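Side-chain contact in aminodeoxyfutalosine deaminase (Deinococcus radiodurans, PDB 2IMR), which catalyses the zinc-dependent deamination of aminodeoxyfutalosine to futalosine, a step of menaquinone biosynthesis: residues Thr100-Ser105 and Ala136-Leu141. Residues are numbered along the deposited sequence; the frame is centred on the assembly and turned at random.
With ZN (zinc ion), chain B.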
ATOM      1  N   THR A 100      -3.557   3.437   1.434  1.00 14.72           N
ATOM      2  CA  THR A 100      -4.078   4.792   1.394  1.00 13.56           C
ATOM      3  C   THR A 100      -4.663   5.119   2.761  1.00 14.84           C
ATOM      4  O   THR A 100      -4.733   4.258   3.647  1.00 14.30           O
ATOM      5  CB  THR A 100      -5.175   4.968   0.305  1.00 15.51           C
ATOM      6  OG1 THR A 100      -5.545   6.352   0.227  1.00 13.94           O
ATOM      7  CG2 THR A 100      -6.406   4.138   0.633  1.00 14.63           C
ATOM      8  N   HIS A 101      -5.043   6.378   2.942  1.00 13.10           N
ATOM      9  CA  HIS A 101      -5.675   6.828   4.175  1.00 15.53           C
ATOM     10  C   HIS A 101      -6.910   7.594   3.707  1.00 16.31           C
ATOM     11  O   HIS A 101      -6.769   8.639   3.070  1.00 16.12           O
ATOM     12  CB  HIS A 101      -4.780   7.801   4.954  1.00 14.81           C
ATOM     13  CG  HIS A 101      -3.525   7.195   5.502  1.00 14.89           C
ATOM     14  ND1 HIS A 101      -3.266   7.126   6.856  1.00 13.77           N
ATOM     15  CD2 HIS A 101      -2.422   6.707   4.885  1.00 16.29           C
ATOM     16  CE1 HIS A 101      -2.059   6.626   7.049  1.00 15.72           C
ATOM     17  NE2 HIS A 101      -1.524   6.364   5.869  1.00 15.07           N
ATOM     18  N   LEU A 102      -8.104   7.077   3.992  1.00 16.20           N
ATOM     19  CA  LEU A 102      -9.330   7.767   3.592  1.00 16.83           C
ATOM     20  C   LEU A 102      -9.696   8.812   4.643  1.00 17.43           C
ATOM     21  O   LEU A 102     -10.491   9.721   4.385  1.00 16.90           O
ATOM     22  CB  LEU A 102     -10.482   6.773   3.394  1.00 15.95           C
ATOM     23  CG  LEU A 102     -10.241   5.745   2.282  1.00 15.87           C
ATOM     24  CD1 LEU A 102     -11.520   4.969   2.025  1.00 15.23           C
ATOM     25  CD2 LEU A 102      -9.803   6.453   0.997  1.00 17.36           C
ATOM     26  N   ASP A 103      -9.118   8.669   5.834  1.00 15.23           N
ATOM     27  CA  ASP A 103      -9.312   9.631   6.915  1.00 15.32           C
ATOM     28  C   ASP A 103      -7.974   9.709   7.644  1.00 17.06           C
ATOM     29  O   ASP A 103      -7.260   8.709   7.752  1.00 16.48           O
ATOM     30  CB  ASP A 103     -10.449   9.209   7.875  1.00 16.11           C
ATOM     31  CG  ASP A 103      -9.993   8.264   8.986  1.00 16.19           C
ATOM     32  OD1 ASP A 103      -9.698   7.082   8.701  1.00 15.58           O
ATOM     33  OD2 ASP A 103      -9.945   8.707  10.157  1.00 17.11           O
ATOM     34  N   MET A 104      -7.614  10.903   8.103  1.00 16.24           N
ATOM     35  CA  MET A 104      -6.354  11.093   8.818  1.00 18.09           C
ATOM     36  C   MET A 104      -6.552  12.036   9.993  1.00 21.51           C
ATOM     37  O   MET A 104      -7.658  12.522  10.239  1.00 21.22           O
ATOM     38  CB  MET A 104      -5.275  11.663   7.886  1.00 17.25           C
ATOM     39  CG  MET A 104      -4.921  10.767   6.702  1.00 18.94           C
ATOM     40  SD  MET A 104      -3.606  11.448   5.645  1.00 21.66           S
ATOM     41  CE  MET A 104      -2.150  11.103   6.645  1.00 22.02           C
ATOM     42  N   SER A 105      -5.469  12.297  10.715  1.00 21.92           N
ATOM     43  CA  SER A 105      -5.522  13.176  11.869  1.00 23.02           C
ATOM     44  C   SER A 105      -4.440  14.240  11.806  1.00 23.79           C
ATOM     45  O   SER A 105      -3.373  14.022  11.232  1.00 22.11           O
ATOM     46  CB  SER A 105      -5.349  12.360  13.149  1.00 23.60           C
ATOM     47  OG  SER A 105      -5.261  13.205  14.282  1.00 25.34           O
ATOM     48  N   ALA A 136     -16.780   9.523   1.096  1.00 19.06           N
ATOM     49  CA  ALA A 136     -16.603  10.044  -0.254  1.00 19.00           C
ATOM     50  C   ALA A 136     -15.397   9.370  -0.907  1.00 19.36           C
ATOM     51  O   ALA A 136     -15.399   9.103  -2.109  1.00 19.22           O
ATOM     52  CB  ALA A 136     -16.410  11.547  -0.209  1.00 20.69           C
ATOM     53  N   GLY A 137     -14.364   9.101  -0.110  1.00 18.64           N
ATOM     54  CA  GLY A 137     -13.186   8.437  -0.642  1.00 18.23           C
ATOM     55  C   GLY A 137     -13.531   7.016  -1.059  1.00 17.20           C
ATOM     56  O   GLY A 137     -13.115   6.543  -2.111  1.00 17.91           O
ATOM     57  N   ALA A 138     -14.300   6.322  -0.228  1.00 17.28           N
ATOM     58  CA  ALA A 138     -14.697   4.960  -0.552  1.00 16.90           C
ATOM     59  C   ALA A 138     -15.534   4.982  -1.833  1.00 19.60           C
ATOM     60  O   ALA A 138     -15.423   4.087  -2.669  1.00 19.24           O
ATOM     61  CB  ALA A 138     -15.498   4.356   0.599  1.00 15.18           C
ATOM     62  N   ASP A 139     -16.376   6.002  -1.983  1.00 20.39           N
ATOM     63  CA  ASP A 139     -17.201   6.112  -3.187  1.00 21.77           C
ATOM     64  C   ASP A 139     -16.288   6.198  -4.408  1.00 21.75           C
ATOM     65  O   ASP A 139     -16.519   5.541  -5.428  1.00 22.31           O
ATOM     66  CB  ASP A 139     -18.098   7.357  -3.135  1.00 23.37           C
ATOM     67  CG  ASP A 139     -19.215   7.240  -2.113  1.00 25.31           C
ATOM     68  OD1 ASP A 139     -19.539   6.109  -1.691  1.00 25.26           O
ATOM     69  OD2 ASP A 139     -19.785   8.289  -1.743  1.00 26.28           O
ATOM     70  N   THR A 140     -15.244   7.010  -4.294  1.00 21.65           N
ATOM     71  CA  THR A 140     -14.288   7.189  -5.383  1.00 22.71           C
ATOM     72  C   THR A 140     -13.630   5.857  -5.755  1.00 22.27           C
ATOM     73  O   THR A 140     -13.496   5.523  -6.934  1.00 21.45           O
ATOM     74  CB  THR A 140     -13.205   8.218  -4.995  1.00 22.63           C
ATOM     75  OG1 THR A 140     -13.821   9.495  -4.774  1.00 23.09           O
ATOM     76  CG2 THR A 140     -12.165   8.353  -6.102  1.00 21.90           C
ATOM     77  N   LEU A 141     -13.227   5.090  -4.747  1.00 21.57           N
ATOM     78  CA  LEU A 141     -12.601   3.798  -4.995  1.00 21.76           C
ATOM     79  C   LEU A 141     -13.538   2.887  -5.782  1.00 21.61           C
ATOM     80  O   LEU A 141     -13.114   2.180  -6.695  1.00 21.56           O
ATOM     81  CB  LEU A 141     -12.230   3.127  -3.671  1.00 21.16           C
ATOM     82  CG  LEU A 141     -11.061   3.744  -2.900  1.00 21.26           C
ATOM     83  CD1 LEU A 141     -10.960   3.113  -1.515  1.00 19.25           C
ATOM     84  CD2 LEU A 141      -9.777   3.539  -3.686  1.00 20.39           C
TER
HETATM   85 ZN    ZN B 500       0.294   5.771   5.075  1.00 24.46          ZN
HETATM   86  O   HOH W   1       1.463   6.729   4.111  1.00 15.57           O
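Leu102 and Leu141 meet tip to tip, methyl CD1 of Leu102 lying 4.0 Å from CD1 of Leu141. CD1 of Leu102 makes the closest approaches. It rests over the helix backbone, 3.8 Å from N of Ala138, and stands 4.3 Å from CB of Ala138. The other methyl, CD2 of Leu102, lies against CA of Gly137 at 4.3 Å. CG of Leu102 is anti to its own carbonyl carbon (chi1 -62°), and this carries the branch out to the helix. The glycine leaves room for CD2 against the helix backbone. CA of Gly137 is the helix CA nearest to CA of Leu102, at 5.8 Å. The contact is buried and rests on van der Waals packing; no hydrogen bond crosses it.

In the helix, O of Ala136 accepts from both N and OG1 of Thr140, which approach from opposite faces of the carbonyl plane. On the other segment, NE2 of His101 binds zinc at 2.1 Å; His99, His240 and a water complete the observed site.

Leu102 follows the zinc ligand His101 in sequence. Parallel neighbours 100-101 and 149-153, with helix 130-143 and further helices between them, form a beta-alpha-beta unit of the amidohydrolase TIM barrel. Leu102 packs its first strand region against helix 130-143.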